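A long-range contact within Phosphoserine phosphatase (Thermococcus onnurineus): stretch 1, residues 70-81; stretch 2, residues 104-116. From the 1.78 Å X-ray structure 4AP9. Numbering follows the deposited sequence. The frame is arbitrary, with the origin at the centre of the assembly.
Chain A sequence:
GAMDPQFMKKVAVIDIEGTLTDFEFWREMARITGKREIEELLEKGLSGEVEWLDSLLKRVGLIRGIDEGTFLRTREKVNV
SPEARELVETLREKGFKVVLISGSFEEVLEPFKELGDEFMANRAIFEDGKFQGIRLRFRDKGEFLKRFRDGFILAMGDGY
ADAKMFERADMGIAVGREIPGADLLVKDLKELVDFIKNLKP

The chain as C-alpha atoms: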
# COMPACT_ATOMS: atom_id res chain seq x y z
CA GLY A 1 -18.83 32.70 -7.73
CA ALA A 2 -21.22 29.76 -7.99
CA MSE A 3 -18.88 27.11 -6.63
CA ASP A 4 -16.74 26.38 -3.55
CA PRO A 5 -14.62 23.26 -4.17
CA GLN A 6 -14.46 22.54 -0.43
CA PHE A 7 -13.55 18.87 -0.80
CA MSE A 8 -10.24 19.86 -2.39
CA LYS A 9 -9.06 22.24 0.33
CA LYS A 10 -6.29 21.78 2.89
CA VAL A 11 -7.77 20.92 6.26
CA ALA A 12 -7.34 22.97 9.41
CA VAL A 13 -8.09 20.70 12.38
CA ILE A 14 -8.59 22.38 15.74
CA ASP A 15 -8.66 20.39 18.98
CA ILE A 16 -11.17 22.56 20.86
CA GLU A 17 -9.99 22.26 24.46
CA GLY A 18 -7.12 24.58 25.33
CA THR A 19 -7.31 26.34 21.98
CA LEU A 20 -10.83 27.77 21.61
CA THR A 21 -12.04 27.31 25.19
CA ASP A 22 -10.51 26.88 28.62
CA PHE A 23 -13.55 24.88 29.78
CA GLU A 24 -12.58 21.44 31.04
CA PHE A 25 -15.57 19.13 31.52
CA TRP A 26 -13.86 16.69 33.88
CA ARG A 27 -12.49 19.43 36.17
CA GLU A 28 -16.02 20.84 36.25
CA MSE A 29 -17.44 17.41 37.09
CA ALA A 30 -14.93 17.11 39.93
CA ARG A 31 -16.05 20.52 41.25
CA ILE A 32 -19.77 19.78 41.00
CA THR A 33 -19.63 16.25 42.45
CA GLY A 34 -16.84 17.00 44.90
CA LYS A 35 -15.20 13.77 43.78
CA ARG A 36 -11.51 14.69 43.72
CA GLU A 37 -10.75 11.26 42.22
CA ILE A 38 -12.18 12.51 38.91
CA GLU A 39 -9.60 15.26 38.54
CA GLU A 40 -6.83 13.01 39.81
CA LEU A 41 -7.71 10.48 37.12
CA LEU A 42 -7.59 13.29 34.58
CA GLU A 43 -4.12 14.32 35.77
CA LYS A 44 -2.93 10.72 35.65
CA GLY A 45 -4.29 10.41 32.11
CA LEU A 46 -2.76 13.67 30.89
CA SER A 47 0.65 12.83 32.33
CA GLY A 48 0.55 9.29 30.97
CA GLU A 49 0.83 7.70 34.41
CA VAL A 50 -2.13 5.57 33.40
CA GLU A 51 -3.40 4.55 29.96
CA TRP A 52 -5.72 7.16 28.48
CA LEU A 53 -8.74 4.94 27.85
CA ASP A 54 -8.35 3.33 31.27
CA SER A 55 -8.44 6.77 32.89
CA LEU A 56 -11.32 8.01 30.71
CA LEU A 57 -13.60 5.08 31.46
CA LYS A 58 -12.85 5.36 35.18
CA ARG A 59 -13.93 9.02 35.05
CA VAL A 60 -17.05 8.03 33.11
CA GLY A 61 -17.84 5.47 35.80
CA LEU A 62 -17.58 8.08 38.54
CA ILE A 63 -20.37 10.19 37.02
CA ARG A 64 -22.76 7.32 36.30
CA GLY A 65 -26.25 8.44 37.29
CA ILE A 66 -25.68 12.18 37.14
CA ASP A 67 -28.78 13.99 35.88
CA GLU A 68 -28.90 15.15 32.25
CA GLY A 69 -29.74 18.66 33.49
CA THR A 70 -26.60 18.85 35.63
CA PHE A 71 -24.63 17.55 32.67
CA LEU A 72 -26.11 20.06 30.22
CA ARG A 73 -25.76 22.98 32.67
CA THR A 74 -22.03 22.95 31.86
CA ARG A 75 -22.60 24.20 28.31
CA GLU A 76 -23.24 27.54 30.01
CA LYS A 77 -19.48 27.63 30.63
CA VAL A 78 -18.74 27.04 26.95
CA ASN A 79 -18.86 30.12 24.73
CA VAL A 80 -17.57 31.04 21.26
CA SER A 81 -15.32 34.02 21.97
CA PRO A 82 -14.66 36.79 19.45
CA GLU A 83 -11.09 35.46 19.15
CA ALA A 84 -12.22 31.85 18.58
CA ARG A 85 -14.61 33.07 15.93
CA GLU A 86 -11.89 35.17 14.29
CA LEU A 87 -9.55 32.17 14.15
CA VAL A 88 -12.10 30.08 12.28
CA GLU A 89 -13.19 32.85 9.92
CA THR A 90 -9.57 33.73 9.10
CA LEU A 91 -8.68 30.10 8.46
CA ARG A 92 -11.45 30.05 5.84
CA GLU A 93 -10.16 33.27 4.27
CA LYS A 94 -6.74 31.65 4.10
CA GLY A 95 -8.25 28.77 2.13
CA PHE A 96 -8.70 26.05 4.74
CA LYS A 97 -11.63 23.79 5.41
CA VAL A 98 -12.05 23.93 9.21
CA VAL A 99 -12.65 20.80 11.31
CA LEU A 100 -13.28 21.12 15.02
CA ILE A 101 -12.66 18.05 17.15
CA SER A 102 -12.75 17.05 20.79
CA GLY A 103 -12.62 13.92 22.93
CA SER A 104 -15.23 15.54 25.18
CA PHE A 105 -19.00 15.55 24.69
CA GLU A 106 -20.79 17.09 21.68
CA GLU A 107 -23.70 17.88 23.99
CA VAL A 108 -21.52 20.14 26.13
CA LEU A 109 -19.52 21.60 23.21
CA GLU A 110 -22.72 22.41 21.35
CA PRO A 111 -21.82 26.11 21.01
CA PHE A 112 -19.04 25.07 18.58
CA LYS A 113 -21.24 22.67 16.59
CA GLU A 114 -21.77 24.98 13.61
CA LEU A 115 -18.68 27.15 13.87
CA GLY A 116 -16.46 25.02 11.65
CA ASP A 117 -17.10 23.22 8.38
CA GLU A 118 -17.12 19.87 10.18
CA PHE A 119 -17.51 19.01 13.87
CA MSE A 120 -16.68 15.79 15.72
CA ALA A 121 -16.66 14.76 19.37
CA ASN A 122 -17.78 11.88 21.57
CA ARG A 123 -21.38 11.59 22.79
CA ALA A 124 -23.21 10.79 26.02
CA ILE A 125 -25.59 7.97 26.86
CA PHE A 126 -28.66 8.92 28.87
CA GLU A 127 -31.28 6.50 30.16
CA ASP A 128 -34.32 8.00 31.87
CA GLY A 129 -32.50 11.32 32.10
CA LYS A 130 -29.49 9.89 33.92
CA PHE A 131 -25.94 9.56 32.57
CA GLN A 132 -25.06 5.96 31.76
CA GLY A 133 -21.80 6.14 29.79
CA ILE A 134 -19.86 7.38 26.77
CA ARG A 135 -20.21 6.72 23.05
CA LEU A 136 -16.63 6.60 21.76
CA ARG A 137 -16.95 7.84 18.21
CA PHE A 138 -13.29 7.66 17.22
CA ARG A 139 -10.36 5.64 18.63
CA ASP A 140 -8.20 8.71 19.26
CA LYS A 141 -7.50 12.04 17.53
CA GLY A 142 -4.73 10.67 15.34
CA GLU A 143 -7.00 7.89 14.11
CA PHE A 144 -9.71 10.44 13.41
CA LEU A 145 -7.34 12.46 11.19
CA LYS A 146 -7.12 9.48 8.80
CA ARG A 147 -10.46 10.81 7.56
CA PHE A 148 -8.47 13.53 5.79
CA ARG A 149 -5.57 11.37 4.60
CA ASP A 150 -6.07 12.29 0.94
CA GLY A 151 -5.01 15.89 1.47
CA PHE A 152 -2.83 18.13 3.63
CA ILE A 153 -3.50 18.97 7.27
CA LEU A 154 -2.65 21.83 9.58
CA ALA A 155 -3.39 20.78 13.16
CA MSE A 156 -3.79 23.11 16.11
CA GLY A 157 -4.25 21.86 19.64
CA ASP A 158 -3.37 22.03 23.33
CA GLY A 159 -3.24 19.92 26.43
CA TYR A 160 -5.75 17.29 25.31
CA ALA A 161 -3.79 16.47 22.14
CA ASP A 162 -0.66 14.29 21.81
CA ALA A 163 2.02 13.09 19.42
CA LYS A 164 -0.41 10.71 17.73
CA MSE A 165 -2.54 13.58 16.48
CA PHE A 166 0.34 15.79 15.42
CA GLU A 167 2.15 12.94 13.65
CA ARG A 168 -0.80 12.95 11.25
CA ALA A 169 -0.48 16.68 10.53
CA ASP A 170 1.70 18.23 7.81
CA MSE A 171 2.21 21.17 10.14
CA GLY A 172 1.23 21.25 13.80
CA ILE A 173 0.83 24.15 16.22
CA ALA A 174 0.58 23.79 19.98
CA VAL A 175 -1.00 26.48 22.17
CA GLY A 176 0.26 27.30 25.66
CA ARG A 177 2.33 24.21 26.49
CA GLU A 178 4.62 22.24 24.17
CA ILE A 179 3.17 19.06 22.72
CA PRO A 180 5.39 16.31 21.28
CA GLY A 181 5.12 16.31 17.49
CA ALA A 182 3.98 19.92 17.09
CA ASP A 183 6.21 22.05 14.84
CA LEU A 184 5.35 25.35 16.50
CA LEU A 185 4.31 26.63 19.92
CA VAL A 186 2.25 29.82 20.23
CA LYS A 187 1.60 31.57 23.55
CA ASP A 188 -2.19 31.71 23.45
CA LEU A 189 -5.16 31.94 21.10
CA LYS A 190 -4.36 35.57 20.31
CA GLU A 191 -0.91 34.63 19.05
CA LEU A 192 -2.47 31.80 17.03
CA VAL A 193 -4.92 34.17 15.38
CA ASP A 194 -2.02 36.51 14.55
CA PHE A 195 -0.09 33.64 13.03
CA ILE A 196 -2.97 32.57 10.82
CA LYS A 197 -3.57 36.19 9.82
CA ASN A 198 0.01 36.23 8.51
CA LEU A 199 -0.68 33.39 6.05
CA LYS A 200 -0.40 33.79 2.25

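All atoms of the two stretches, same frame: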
# COMPACT_ATOMS: atom_id res chain seq x y z
N THR A 70 -27.87 18.47 35.02
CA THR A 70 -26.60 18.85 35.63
C THR A 70 -25.51 18.81 34.57
O THR A 70 -24.64 19.69 34.51
CB THR A 70 -26.21 17.87 36.76
OG1 THR A 70 -27.25 17.84 37.75
CG2 THR A 70 -24.90 18.27 37.41
N PHE A 71 -25.57 17.78 33.75
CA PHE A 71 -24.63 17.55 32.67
C PHE A 71 -24.69 18.70 31.67
O PHE A 71 -23.68 19.31 31.35
CB PHE A 71 -25.00 16.23 31.97
CG PHE A 71 -23.92 15.66 31.08
CD1 PHE A 71 -23.86 15.99 29.74
CD2 PHE A 71 -23.02 14.74 31.59
CE1 PHE A 71 -22.88 15.45 28.93
CE2 PHE A 71 -22.04 14.19 30.77
CZ PHE A 71 -21.98 14.56 29.44
N LEU A 72 -25.90 19.01 31.21
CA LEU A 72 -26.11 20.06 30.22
C LEU A 72 -25.89 21.49 30.75
O LEU A 72 -25.56 22.39 29.98
CB LEU A 72 -27.50 19.93 29.58
CG LEU A 72 -27.63 18.66 28.73
CD1 LEU A 72 -29.06 18.51 28.23
CD2 LEU A 72 -26.64 18.70 27.57
N ARG A 73 -26.06 21.69 32.05
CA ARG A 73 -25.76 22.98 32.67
C ARG A 73 -24.36 23.49 32.32
O ARG A 73 -24.13 24.69 32.26
CB ARG A 73 -25.86 22.85 34.18
CG ARG A 73 -26.47 24.03 34.90
CD ARG A 73 -27.58 23.51 35.86
NE ARG A 73 -27.66 24.30 37.09
CZ ARG A 73 -27.71 23.79 38.32
NH1 ARG A 73 -27.73 22.48 38.50
NH2 ARG A 73 -27.76 24.60 39.37
N THR A 74 -23.42 22.57 32.12
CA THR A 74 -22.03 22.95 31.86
C THR A 74 -21.85 23.70 30.54
O THR A 74 -20.89 24.47 30.39
CB THR A 74 -21.09 21.74 31.86
OG1 THR A 74 -21.40 20.87 30.76
CG2 THR A 74 -21.22 20.96 33.17
N ARG A 75 -22.75 23.50 29.58
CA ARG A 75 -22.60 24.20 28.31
C ARG A 75 -22.69 25.71 28.51
O ARG A 75 -22.24 26.49 27.67
CB ARG A 75 -23.59 23.69 27.25
CG ARG A 75 -25.05 23.86 27.61
CD ARG A 75 -25.96 22.90 26.82
NE ARG A 75 -26.22 23.34 25.45
CZ ARG A 75 -26.94 24.43 25.14
NH1 ARG A 75 -27.44 25.21 26.10
NH2 ARG A 75 -27.15 24.75 23.86
N GLU A 76 -23.25 26.13 29.64
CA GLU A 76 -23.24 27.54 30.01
C GLU A 76 -21.83 28.10 30.20
O GLU A 76 -21.61 29.31 30.12
CB GLU A 76 -24.10 27.76 31.25
CG GLU A 76 -25.57 27.46 31.00
CD GLU A 76 -26.42 27.52 32.25
OE1 GLU A 76 -25.88 27.89 33.32
OE2 GLU A 76 -27.62 27.17 32.16
N LYS A 77 -20.86 27.22 30.46
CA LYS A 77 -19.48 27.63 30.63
C LYS A 77 -18.69 27.55 29.33
O LYS A 77 -17.49 27.82 29.29
CB LYS A 77 -18.79 26.78 31.71
CG LYS A 77 -19.17 27.17 33.13
CD LYS A 77 -18.19 26.58 34.14
CE LYS A 77 -18.51 27.02 35.56
NZ LYS A 77 -17.39 26.72 36.50
N VAL A 78 -19.37 27.18 28.25
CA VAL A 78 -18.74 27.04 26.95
C VAL A 78 -19.28 28.13 26.04
O VAL A 78 -20.48 28.17 25.76
CB VAL A 78 -19.09 25.68 26.33
CG1 VAL A 78 -18.49 25.55 24.94
CG2 VAL A 78 -18.63 24.55 27.25
N ASN A 79 -18.41 29.02 25.58
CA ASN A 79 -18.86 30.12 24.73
C ASN A 79 -17.89 30.35 23.58
O ASN A 79 -16.68 30.21 23.75
CB ASN A 79 -19.03 31.39 25.56
CG ASN A 79 -19.86 31.16 26.83
OD1 ASN A 79 -21.09 31.04 26.78
ND2 ASN A 79 -19.18 31.08 27.98
N VAL A 80 -18.41 30.67 22.40
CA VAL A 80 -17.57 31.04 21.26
C VAL A 80 -17.13 32.48 21.41
O VAL A 80 -17.91 33.41 21.19
CB VAL A 80 -18.34 30.90 19.95
CG1 VAL A 80 -17.46 31.28 18.77
CG2 VAL A 80 -18.87 29.48 19.81
N SER A 81 -15.87 32.68 21.78
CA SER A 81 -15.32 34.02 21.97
C SER A 81 -15.08 34.72 20.64
O SER A 81 -15.02 34.08 19.59
CB SER A 81 -14.01 33.95 22.75
OG SER A 81 -12.99 33.36 21.96
N SER A 104 -14.13 15.28 24.25
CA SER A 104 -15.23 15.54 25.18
C SER A 104 -16.56 15.44 24.44
O SER A 104 -16.60 15.11 23.25
CB SER A 104 -15.18 16.97 25.73
OG SER A 104 -16.05 17.12 26.86
N PHE A 105 -17.64 15.76 25.17
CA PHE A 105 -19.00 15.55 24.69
C PHE A 105 -19.59 16.61 23.75
O PHE A 105 -19.54 17.81 24.04
CB PHE A 105 -19.89 15.39 25.93
CG PHE A 105 -19.50 14.23 26.81
CD1 PHE A 105 -19.90 12.95 26.51
CD2 PHE A 105 -18.72 14.43 27.94
CE1 PHE A 105 -19.54 11.89 27.30
CE2 PHE A 105 -18.36 13.37 28.74
CZ PHE A 105 -18.76 12.10 28.42
N GLU A 106 -20.14 16.17 22.62
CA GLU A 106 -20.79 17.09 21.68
C GLU A 106 -21.89 17.90 22.35
O GLU A 106 -22.14 19.04 21.97
CB GLU A 106 -21.38 16.32 20.49
CG GLU A 106 -20.33 15.86 19.49
CD GLU A 106 -20.92 15.49 18.14
OE1 GLU A 106 -22.17 15.53 18.01
OE2 GLU A 106 -20.13 15.16 17.21
N GLU A 107 -22.54 17.28 23.34
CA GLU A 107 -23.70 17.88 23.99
C GLU A 107 -23.27 19.11 24.78
O GLU A 107 -23.98 20.13 24.83
CB GLU A 107 -24.39 16.84 24.89
CG GLU A 107 -24.96 15.60 24.12
CD GLU A 107 -23.97 14.43 23.98
OE1 GLU A 107 -22.75 14.63 24.15
OE2 GLU A 107 -24.42 13.29 23.72
N VAL A 108 -22.09 19.02 25.38
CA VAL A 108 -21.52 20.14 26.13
C VAL A 108 -20.83 21.17 25.21
O VAL A 108 -20.85 22.37 25.49
CB VAL A 108 -20.53 19.61 27.17
CG1 VAL A 108 -19.78 20.74 27.82
CG2 VAL A 108 -21.29 18.81 28.21
N LEU A 109 -20.25 20.70 24.11
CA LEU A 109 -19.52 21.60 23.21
C LEU A 109 -20.43 22.11 22.09
O LEU A 109 -19.97 22.62 21.07
CB LEU A 109 -18.29 20.89 22.63
CG LEU A 109 -17.20 20.60 23.66
CD1 LEU A 109 -16.05 19.82 23.02
CD2 LEU A 109 -16.69 21.90 24.30
N GLU A 110 -21.72 21.98 22.31
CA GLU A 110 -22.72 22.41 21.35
C GLU A 110 -22.51 23.83 20.77
O GLU A 110 -22.76 24.06 19.59
CB GLU A 110 -24.11 22.25 21.98
CG GLU A 110 -25.25 22.51 21.03
CD GLU A 110 -25.62 23.97 20.97
OE1 GLU A 110 -25.12 24.74 21.82
OE2 GLU A 110 -26.41 24.34 20.07
N PRO A 111 -22.03 24.77 21.60
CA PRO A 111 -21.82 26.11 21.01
C PRO A 111 -20.88 26.13 19.79
O PRO A 111 -20.97 27.03 18.96
CB PRO A 111 -21.23 26.92 22.18
CG PRO A 111 -21.76 26.25 23.41
CD PRO A 111 -21.83 24.77 23.06
N PHE A 112 -20.00 25.13 19.67
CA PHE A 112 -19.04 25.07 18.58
C PHE A 112 -19.54 24.24 17.39
O PHE A 112 -18.86 24.11 16.39
CB PHE A 112 -17.73 24.46 19.07
CG PHE A 112 -16.99 25.31 20.06
CD1 PHE A 112 -16.29 26.42 19.64
CD2 PHE A 112 -17.00 24.99 21.41
CE1 PHE A 112 -15.60 27.20 20.55
CE2 PHE A 112 -16.32 25.77 22.31
CZ PHE A 112 -15.62 26.88 21.88
N LYS A 113 -20.74 23.68 17.53
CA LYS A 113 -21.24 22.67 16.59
C LYS A 113 -21.29 23.16 15.14
O LYS A 113 -21.08 22.39 14.21
CB LYS A 113 -22.63 22.23 17.05
CG LYS A 113 -23.24 21.04 16.33
CD LYS A 113 -24.66 20.85 16.84
CE LYS A 113 -25.20 19.45 16.60
NZ LYS A 113 -26.45 19.19 17.39
N GLU A 114 -21.60 24.44 14.95
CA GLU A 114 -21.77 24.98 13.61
C GLU A 114 -20.70 25.99 13.23
O GLU A 114 -20.78 26.64 12.18
CB GLU A 114 -23.15 25.63 13.46
CG GLU A 114 -24.30 24.72 13.84
CD GLU A 114 -24.49 23.58 12.87
OE1 GLU A 114 -23.85 23.59 11.79
OE2 GLU A 114 -25.28 22.67 13.18
N LEU A 115 -19.69 26.13 14.09
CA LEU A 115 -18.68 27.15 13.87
C LEU A 115 -17.76 26.77 12.71
O LEU A 115 -17.45 27.59 11.86
CB LEU A 115 -17.87 27.39 15.14
CG LEU A 115 -16.78 28.45 15.00
CD1 LEU A 115 -17.37 29.81 14.66
CD2 LEU A 115 -15.97 28.55 16.28
N GLY A 116 -17.32 25.51 12.70
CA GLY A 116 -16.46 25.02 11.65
C GLY A 116 -17.24 24.46 10.47
O GLY A 116 -18.47 24.56 10.41

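How do the two backbones lie against each other? Stretch 1 leaves a helix, passes through a 3-10 segment at 74-77 and continues as loop, while stretch 2 winds alongside in short turns. They come close where the CA of Arg-75 lies 4.7 Å from the CA of Val-108; further on, the CA atoms of Asn-79 and Pro-111 are 6.2 Å apart. No backbone-to-backbone hydrogen bond joins them, so side chains carry the contact, which buries 704 Å² in all.

What fills the apolar part of the contact? Val-78 points toward stretch 2 and is buried there: its CG1 lies 3.4 Å from CE2 of Phe-112 and 3.7 Å from CG of Pro-111, while its CG2 is 4.0 Å from CG1 of Val-108. Val-80 extends the patch, with CG2 4.0 Å from CD1 of Phe-112 and CG1 4.0 Å from CD2 of Leu-115. Phe-112 thus touches both valines, and packing these groups together keeps their hydrocarbon surfaces from water.

How do the aromatic rings meet? Phe-71 turns its edge toward the face of Phe-105, the planes at 73° and the centroids of the Phe-71 and Phe-105 rings 5.0 Å apart. This geometry sets the slightly positive ring hydrogens of Phe-71 against the pi cloud of Phe-105. CE1 of Phe-71 also rests 3.8 Å from CG2 of Val-108.

Where does polar chemistry enter? Arg-75 and Glu-110 form a salt bridge, NH2 of Arg-75 to OE1 of Glu-110 at 2.9 Å; opposite charges attract, although the N-H...acceptor angle of 125° makes the hydrogen bond within it weak. Thr-74 instead bonds within its own stretch, OG1 donating to O of Phe-71 at 2.8 Å, which satisfies the hydroxyl beside apolar Val-108.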